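Local structure of alternansucrase (Leuconostoc mesenteroides, 6HVG) at residues 226-238 and 251-264. The protein belongs to glycoside hydrolase family 70, pairing a TIM-barrel-type domain with repeats of the choline-binding, cell-wall-binding kind. Sequence-based numbering, arbitrary orientation.
Sequences SYVADSSGQTYYF and IDGNLQYFNQQGVQ
Thr-235 and Tyr-236, on the second strand of the hairpin 226-238, lie against Val-263 and Gln-264 at the end of 251-264: Thr-235 CA is 5.2 Å from Gln-264 CA, and Tyr-236 CA 5.1 Å from Val-263 CA. One backbone bond joins them: Gln-264 N donates to Thr-235 O (2.7 Å), with an N-H...O angle of 130°, far from straight. The hairpin closes through a type I turn, Asp-230 to Gly-233, while 251-264 carries a type I' turn at Ile-251 to Asn-254 and a type I turn at Asn-259 to Gly-262.

Aromatic rings carry much of the side-chain contact. On Tyr-237, whose CG is anti to the backbone N (chi1 -174°), one ring face receives Ile-251 CD1 in a CH-pi contact, 3.9 Å from the centroid, and CB rests on Phe-258 CZ (3.8 Å). Gln-256 OE1 sits at the edge of the Tyr-227 phenol, in its plane, with the amide turned 67° from the ring; the hydroxyl is placed to donate to it, but the modelled OH to OE1 distance of 2.4 Å is too short to be taken literally. Val-263 CA lies over one face of the Tyr-236 ring and its CG2 reaches Tyr-236 OH (3.7 Å). Gln-264 runs alongside Thr-235, its OE1 bonded to Lys-266.

The hairpin thus packs on part of a choline-binding-type repeat by aromatic and aliphatic contacts and one backbone bond. The buried Gln-256 amide, held through NE2 by Asn-285, probably offers the Tyr-227 hydroxyl a polar partner.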
ATOM      1  N   SER A 226      38.757 -20.626  -5.518  1.00 73.27           N
ATOM      2  CA  SER A 226      37.417 -20.244  -5.134  1.00 67.97           C
ATOM      3  C   SER A 226      36.911 -21.083  -3.967  1.00 66.78           C
ATOM      4  O   SER A 226      37.309 -22.213  -3.780  1.00 67.55           O
ATOM      5  CB  SER A 226      36.494 -20.419  -6.326  1.00 68.60           C
ATOM      6  OG  SER A 226      35.154 -20.473  -5.912  1.00 73.60           O
ATOM      7  N   TYR A 227      36.029 -20.497  -3.171  1.00 68.77           N
ATOM      8  CA  TYR A 227      35.295 -21.213  -2.133  1.00 65.13           C
ATOM      9  C   TYR A 227      34.114 -21.902  -2.794  1.00 65.51           C
ATOM     10  O   TYR A 227      33.505 -21.350  -3.714  1.00 65.62           O
ATOM     11  CB  TYR A 227      34.744 -20.245  -1.078  1.00 60.13           C
ATOM     12  CG  TYR A 227      35.759 -19.697  -0.105  1.00 58.67           C
ATOM     13  CD1 TYR A 227      36.290 -20.499   0.905  1.00 59.46           C
ATOM     14  CD2 TYR A 227      36.157 -18.363  -0.154  1.00 56.47           C
ATOM     15  CE1 TYR A 227      37.210 -20.002   1.821  1.00 58.38           C
ATOM     16  CE2 TYR A 227      37.063 -17.855   0.764  1.00 56.08           C
ATOM     17  CZ  TYR A 227      37.590 -18.683   1.744  1.00 56.79           C
ATOM     18  OH  TYR A 227      38.488 -18.206   2.643  1.00 55.64           O
ATOM     19  N   VAL A 228      33.793 -23.102  -2.328  1.00 67.03           N
ATOM     20  CA  VAL A 228      32.515 -23.742  -2.665  1.00 68.67           C
ATOM     21  C   VAL A 228      31.928 -24.467  -1.461  1.00 68.88           C
ATOM     22  O   VAL A 228      32.646 -25.125  -0.693  1.00 67.58           O
ATOM     23  CB  VAL A 228      32.631 -24.770  -3.801  1.00 70.42           C
ATOM     24  CG1 VAL A 228      31.251 -25.069  -4.370  1.00 69.61           C
ATOM     25  CG2 VAL A 228      33.551 -24.261  -4.891  1.00 73.76           C
ATOM     26  N   ALA A 229      30.614 -24.344  -1.307  1.00 69.80           N
ATOM     27  CA  ALA A 229      29.909 -25.090  -0.281  1.00 71.29           C
ATOM     28  C   ALA A 229      29.283 -26.270  -0.973  1.00 70.46           C
ATOM     29  O   ALA A 229      28.737 -26.108  -2.069  1.00 69.03           O
ATOM     30  CB  ALA A 229      28.840 -24.233   0.378  1.00 69.56           C
ATOM     31  N   ASP A 230      29.373 -27.450  -0.352  1.00 70.60           N
ATOM     32  CA  ASP A 230      28.756 -28.646  -0.918  1.00 69.77           C
ATOM     33  C   ASP A 230      27.302 -28.818  -0.445  1.00 70.29           C
ATOM     34  O   ASP A 230      26.767 -27.968   0.272  1.00 69.35           O
ATOM     35  CB  ASP A 230      29.624 -29.890  -0.676  1.00 69.22           C
ATOM     36  CG  ASP A 230      29.558 -30.416   0.753  1.00 69.70           C
ATOM     37  OD1 ASP A 230      28.710 -29.956   1.548  1.00 69.04           O
ATOM     38  OD2 ASP A 230      30.377 -31.308   1.084  1.00 67.81           O
ATOM     39  N   SER A 231      26.664 -29.897  -0.882  1.00 73.85           N
ATOM     40  CA  SER A 231      25.270 -30.197  -0.541  1.00 75.50           C
ATOM     41  C   SER A 231      24.999 -30.193   0.965  1.00 75.16           C
ATOM     42  O   SER A 231      23.990 -29.670   1.406  1.00 75.17           O
ATOM     43  CB  SER A 231      24.868 -31.562  -1.128  1.00 79.61           C
ATOM     44  OG  SER A 231      24.729 -31.506  -2.540  1.00 86.52           O
ATOM     45  N   SER A 232      25.914 -30.756   1.749  1.00 77.79           N
ATOM     46  CA  SER A 232      25.740 -30.894   3.202  1.00 78.50           C
ATOM     47  C   SER A 232      26.115 -29.656   4.019  1.00 76.82           C
ATOM     48  O   SER A 232      26.212 -29.744   5.241  1.00 78.20           O
ATOM     49  CB  SER A 232      26.571 -32.076   3.708  1.00 81.50           C
ATOM     50  OG  SER A 232      26.406 -33.183   2.840  1.00 89.17           O
ATOM     51  N   GLY A 233      26.343 -28.518   3.365  1.00 76.38           N
ATOM     52  CA  GLY A 233      26.710 -27.279   4.065  1.00 73.69           C
ATOM     53  C   GLY A 233      28.151 -27.204   4.550  1.00 72.44           C
ATOM     54  O   GLY A 233      28.455 -26.429   5.440  1.00 68.92           O
ATOM     55  N   GLN A 234      29.033 -28.011   3.969  1.00 74.11           N
ATOM     56  CA  GLN A 234      30.465 -27.920   4.237  1.00 76.12           C
ATOM     57  C   GLN A 234      31.167 -27.067   3.165  1.00 75.27           C
ATOM     58  O   GLN A 234      30.720 -27.001   2.013  1.00 75.71           O
ATOM     59  CB  GLN A 234      31.091 -29.314   4.270  1.00 78.56           C
ATOM     60  CG  GLN A 234      30.629 -30.221   5.409  1.00 78.98           C
ATOM     61  CD  GLN A 234      31.045 -31.680   5.198  1.00 81.80           C
ATOM     62  OE1 GLN A 234      31.670 -32.304   6.055  1.00 79.54           O
ATOM     63  NE2 GLN A 234      30.696 -32.225   4.041  1.00 83.06           N
ATOM     64  N   THR A 235      32.274 -26.438   3.555  1.00 71.23           N
ATOM     65  CA  THR A 235      32.996 -25.512   2.692  1.00 67.79           C
ATOM     66  C   THR A 235      34.444 -25.946   2.445  1.00 68.21           C
ATOM     67  O   THR A 235      35.192 -26.268   3.380  1.00 64.99           O
ATOM     68  CB  THR A 235      33.019 -24.102   3.317  1.00 66.44           C
ATOM     69  OG1 THR A 235      31.680 -23.634   3.482  1.00 65.88           O
ATOM     70  CG2 THR A 235      33.760 -23.125   2.444  1.00 65.61           C
ATOM     71  N   TYR A 236      34.831 -25.897   1.168  1.00 68.66           N
ATOM     72  CA  TYR A 236      36.203 -26.170   0.731  1.00 69.14           C
ATOM     73  C   TYR A 236      36.788 -24.922   0.100  1.00 67.56           C
ATOM     74  O   TYR A 236      36.035 -24.102  -0.415  1.00 64.51           O
ATOM     75  CB  TYR A 236      36.232 -27.244  -0.340  1.00 70.03           C
ATOM     76  CG  TYR A 236      35.761 -28.597   0.095  1.00 69.90           C
ATOM     77  CD1 TYR A 236      34.412 -28.875   0.227  1.00 68.83           C
ATOM     78  CD2 TYR A 236      36.664 -29.612   0.327  1.00 70.60           C
ATOM     79  CE1 TYR A 236      33.974 -30.126   0.601  1.00 69.60           C
ATOM     80  CE2 TYR A 236      36.239 -30.857   0.714  1.00 71.50           C
ATOM     81  CZ  TYR A 236      34.894 -31.113   0.837  1.00 70.52           C
ATOM     82  OH  TYR A 236      34.480 -32.366   1.204  1.00 72.61           O
ATOM     83  N   TYR A 237      38.114 -24.791   0.072  1.00 65.72           N
ATOM     84  CA  TYR A 237      38.710 -23.797  -0.803  1.00 65.00           C
ATOM     85  C   TYR A 237      39.649 -24.482  -1.743  1.00 63.86           C
ATOM     86  O   TYR A 237      40.606 -25.111  -1.295  1.00 64.24           O
ATOM     87  CB  TYR A 237      39.457 -22.720  -0.037  1.00 67.13           C
ATOM     88  CG  TYR A 237      39.949 -21.629  -0.973  1.00 70.08           C
ATOM     89  CD1 TYR A 237      39.086 -20.648  -1.446  1.00 71.75           C
ATOM     90  CD2 TYR A 237      41.258 -21.609  -1.424  1.00 70.21           C
ATOM     91  CE1 TYR A 237      39.521 -19.655  -2.312  1.00 72.80           C
ATOM     92  CE2 TYR A 237      41.704 -20.628  -2.289  1.00 70.46           C
ATOM     93  CZ  TYR A 237      40.835 -19.657  -2.732  1.00 71.62           C
ATOM     94  OH  TYR A 237      41.273 -18.689  -3.590  1.00 70.30           O
ATOM     95  N   PHE A 238      39.380 -24.350  -3.039  1.00 62.69           N
ATOM     96  CA  PHE A 238      40.213 -24.966  -4.063  1.00 64.62           C
ATOM     97  C   PHE A 238      41.207 -23.955  -4.612  1.00 65.47           C
ATOM     98  O   PHE A 238      40.846 -22.824  -4.904  1.00 64.64           O
ATOM     99  CB  PHE A 238      39.337 -25.530  -5.164  1.00 65.40           C
ATOM    100  CG  PHE A 238      38.347 -26.542  -4.664  1.00 66.35           C
ATOM    101  CD1 PHE A 238      37.029 -26.175  -4.400  1.00 64.48           C
ATOM    102  CD2 PHE A 238      38.744 -27.856  -4.408  1.00 65.86           C
ATOM    103  CE1 PHE A 238      36.118 -27.107  -3.925  1.00 63.68           C
ATOM    104  CE2 PHE A 238      37.842 -28.778  -3.924  1.00 65.52           C
ATOM    105  CZ  PHE A 238      36.523 -28.408  -3.684  1.00 63.59           C
ATOM    106  N   ILE A 251      43.696 -16.472   3.592  1.00 73.40           N
ATOM    107  CA  ILE A 251      43.040 -16.186   2.321  1.00 77.87           C
ATOM    108  C   ILE A 251      42.423 -14.797   2.381  1.00 81.30           C
ATOM    109  O   ILE A 251      41.742 -14.459   3.359  1.00 83.47           O
ATOM    110  CB  ILE A 251      41.940 -17.218   2.009  1.00 79.06           C
ATOM    111  CG1 ILE A 251      42.483 -18.647   2.205  1.00 78.82           C
ATOM    112  CG2 ILE A 251      41.396 -17.021   0.597  1.00 80.92           C
ATOM    113  CD1 ILE A 251      41.547 -19.744   1.733  1.00 78.19           C
ATOM    114  N   ASP A 252      42.670 -13.988   1.346  1.00 84.65           N
ATOM    115  CA  ASP A 252      42.197 -12.602   1.311  1.00 82.80           C
ATOM    116  C   ASP A 252      42.485 -11.951   2.657  1.00 80.42           C
ATOM    117  O   ASP A 252      41.648 -11.222   3.185  1.00 78.72           O
ATOM    118  CB  ASP A 252      40.684 -12.525   1.035  1.00 84.40           C
ATOM    119  CG  ASP A 252      40.254 -13.331  -0.183  1.00 92.58           C
ATOM    120  OD1 ASP A 252      40.958 -13.311  -1.217  1.00 96.97           O
ATOM    121  OD2 ASP A 252      39.195 -13.992  -0.099  1.00100.30           O
ATOM    122  N   GLY A 253      43.637 -12.251   3.250  1.00 83.88           N
ATOM    123  CA  GLY A 253      43.965 -11.681   4.567  1.00 86.07           C
ATOM    124  C   GLY A 253      43.224 -12.295   5.754  1.00 85.30           C
ATOM    125  O   GLY A 253      43.274 -11.761   6.847  1.00 83.61           O
ATOM    126  N   ASN A 254      42.589 -13.451   5.557  1.00 88.41           N
ATOM    127  CA  ASN A 254      41.816 -14.135   6.597  1.00 82.40           C
ATOM    128  C   ASN A 254      42.519 -15.427   6.960  1.00 76.90           C
ATOM    129  O   ASN A 254      42.943 -16.162   6.073  1.00 81.42           O
ATOM    130  CB  ASN A 254      40.412 -14.483   6.120  1.00 83.49           C
ATOM    131  CG  ASN A 254      39.541 -13.266   5.928  1.00 84.94           C
ATOM    132  OD1 ASN A 254      38.441 -13.191   6.469  1.00 78.63           O
ATOM    133  ND2 ASN A 254      40.022 -12.309   5.162  1.00 92.13           N
ATOM    134  N   LEU A 255      42.634 -15.712   8.252  1.00 71.58           N
ATOM    135  CA  LEU A 255      43.262 -16.948   8.711  1.00 71.55           C
ATOM    136  C   LEU A 255      42.173 -17.998   8.857  1.00 73.39           C
ATOM    137  O   LEU A 255      41.148 -17.745   9.482  1.00 73.19           O
ATOM    138  CB  LEU A 255      43.954 -16.723  10.036  1.00 70.14           C
ATOM    139  CG  LEU A 255      44.780 -17.856  10.647  1.00 74.80           C
ATOM    140  CD1 LEU A 255      45.845 -18.359   9.661  1.00 77.18           C
ATOM    141  CD2 LEU A 255      45.455 -17.401  11.940  1.00 73.57           C
ATOM    142  N   GLN A 256      42.352 -19.149   8.208  1.00 72.50           N
ATOM    143  CA  GLN A 256      41.370 -20.235   8.266  1.00 70.35           C
ATOM    144  C   GLN A 256      42.020 -21.623   8.424  1.00 72.53           C
ATOM    145  O   GLN A 256      43.187 -21.818   8.083  1.00 73.56           O
ATOM    146  CB  GLN A 256      40.500 -20.177   7.020  1.00 68.66           C
ATOM    147  CG  GLN A 256      39.605 -18.935   6.971  1.00 66.54           C
ATOM    148  CD  GLN A 256      39.085 -18.598   5.595  1.00 67.88           C
ATOM    149  OE1 GLN A 256      39.530 -19.149   4.575  1.00 66.89           O
ATOM    150  NE2 GLN A 256      38.130 -17.665   5.551  1.00 69.16           N
ATOM    151  N   TYR A 257      41.281 -22.580   8.987  1.00 71.54           N
ATOM    152  CA  TYR A 257      41.801 -23.949   9.150  1.00 69.04           C
ATOM    153  C   TYR A 257      41.047 -24.958   8.308  1.00 68.65           C
ATOM    154  O   TYR A 257      39.845 -24.853   8.133  1.00 65.66           O
ATOM    155  CB  TYR A 257      41.749 -24.395  10.601  1.00 68.90           C
ATOM    156  CG  TYR A 257      42.445 -25.714  10.760  1.00 70.70           C
ATOM    157  CD1 TYR A 257      43.820 -25.772  10.709  1.00 68.59           C
ATOM    158  CD2 TYR A 257      41.741 -26.905  10.911  1.00 72.19           C
ATOM    159  CE1 TYR A 257      44.496 -26.964  10.834  1.00 68.30           C
ATOM    160  CE2 TYR A 257      42.406 -28.102  11.028  1.00 72.36           C
ATOM    161  CZ  TYR A 257      43.780 -28.120  10.995  1.00 71.55           C
ATOM    162  OH  TYR A 257      44.420 -29.334  11.085  1.00 80.36           O
ATOM    163  N   PHE A 258      41.745 -25.946   7.763  1.00 72.47           N
ATOM    164  CA  PHE A 258      41.054 -26.984   6.993  1.00 71.98           C
ATOM    165  C   PHE A 258      41.460 -28.381   7.466  1.00 73.34           C
ATOM    166  O   PHE A 258      42.634 -28.658   7.693  1.00 75.24           O
ATOM    167  CB  PHE A 258      41.362 -26.812   5.509  1.00 71.52           C
ATOM    168  CG  PHE A 258      40.698 -25.621   4.885  1.00 68.44           C
ATOM    169  CD1 PHE A 258      41.339 -24.393   4.819  1.00 68.98           C
ATOM    170  CD2 PHE A 258      39.441 -25.724   4.354  1.00 67.88           C
ATOM    171  CE1 PHE A 258      40.710 -23.282   4.267  1.00 67.38           C
ATOM    172  CE2 PHE A 258      38.807 -24.613   3.779  1.00 66.43           C
ATOM    173  CZ  PHE A 258      39.450 -23.390   3.729  1.00 63.90           C
ATOM    174  N   ASN A 259      40.496 -29.280   7.599  1.00 73.31           N
ATOM    175  CA  ASN A 259      40.802 -30.629   8.049  1.00 74.25           C
ATOM    176  C   ASN A 259      41.530 -31.413   6.962  1.00 75.72           C
ATOM    177  O   ASN A 259      41.651 -30.960   5.824  1.00 75.43           O
ATOM    178  CB  ASN A 259      39.534 -31.336   8.537  1.00 74.49           C
ATOM    179  CG  ASN A 259      38.622 -31.805   7.425  1.00 73.58           C
ATOM    180  OD1 ASN A 259      38.936 -31.719   6.242  1.00 75.33           O
ATOM    181  ND2 ASN A 259      37.467 -32.310   7.816  1.00 74.19           N
ATOM    182  N   GLN A 260      42.004 -32.597   7.306  1.00 76.50           N
ATOM    183  CA  GLN A 260      42.836 -33.361   6.395  1.00 78.35           C
ATOM    184  C   GLN A 260      42.111 -33.771   5.104  1.00 76.46           C
ATOM    185  O   GLN A 260      42.761 -34.183   4.145  1.00 75.04           O
ATOM    186  CB  GLN A 260      43.394 -34.590   7.102  1.00 84.03           C
ATOM    187  CG  GLN A 260      44.250 -34.308   8.333  1.00 85.27           C
ATOM    188  CD  GLN A 260      44.725 -35.600   8.972  1.00 92.66           C
ATOM    189  OE1 GLN A 260      44.042 -36.635   8.891  1.00 95.17           O
ATOM    190  NE2 GLN A 260      45.906 -35.563   9.590  1.00 94.41           N
ATOM    191  N   GLN A 261      40.788 -33.659   5.081  1.00 75.41           N
ATOM    192  CA  GLN A 261      40.011 -33.919   3.864  1.00 76.10           C
ATOM    193  C   GLN A 261      39.644 -32.659   3.105  1.00 74.94           C
ATOM    194  O   GLN A 261      38.915 -32.733   2.128  1.00 71.80           O
ATOM    195  CB  GLN A 261      38.725 -34.710   4.191  1.00 78.39           C
ATOM    196  CG  GLN A 261      38.934 -36.191   4.467  1.00 81.56           C
ATOM    197  CD  GLN A 261      39.661 -36.437   5.782  1.00 86.91           C
ATOM    198  OE1 GLN A 261      39.381 -35.786   6.798  1.00 91.27           O
ATOM    199  NE2 GLN A 261      40.599 -37.378   5.775  1.00 91.83           N
ATOM    200  N   GLY A 262      40.110 -31.503   3.582  1.00 76.55           N
ATOM    201  CA  GLY A 262      39.914 -30.222   2.916  1.00 73.91           C
ATOM    202  C   GLY A 262      38.688 -29.425   3.316  1.00 72.57           C
ATOM    203  O   GLY A 262      38.382 -28.399   2.706  1.00 74.97           O
ATOM    204  N   VAL A 263      37.997 -29.868   4.362  1.00 71.70           N
ATOM    205  CA  VAL A 263      36.763 -29.226   4.813  1.00 69.53           C
ATOM    206  C   VAL A 263      37.092 -28.068   5.746  1.00 67.06           C
ATOM    207  O   VAL A 263      38.057 -28.135   6.493  1.00 66.57           O
ATOM    208  CB  VAL A 263      35.846 -30.227   5.555  1.00 69.90           C
ATOM    209  CG1 VAL A 263      34.590 -29.549   6.105  1.00 69.29           C
ATOM    210  CG2 VAL A 263      35.461 -31.371   4.628  1.00 71.72           C
ATOM    211  N   GLN A 264      36.285 -27.016   5.710  1.00 66.21           N
ATOM    212  CA  GLN A 264      36.555 -25.834   6.526  1.00 67.11           C
ATOM    213  C   GLN A 264      35.968 -25.921   7.932  1.00 66.60           C
ATOM    214  O   GLN A 264      34.771 -26.153   8.102  1.00 69.00           O
ATOM    215  CB  GLN A 264      36.038 -24.557   5.850  1.00 67.19           C
ATOM    216  CG  GLN A 264      36.680 -23.311   6.463  1.00 66.98           C
ATOM    217  CD  GLN A 264      36.186 -22.010   5.891  1.00 66.06           C
ATOM    218  OE1 GLN A 264      35.217 -21.964   5.127  1.00 65.37           O
ATOM    219  NE2 GLN A 264      36.847 -20.932   6.269  1.00 66.92           N
TER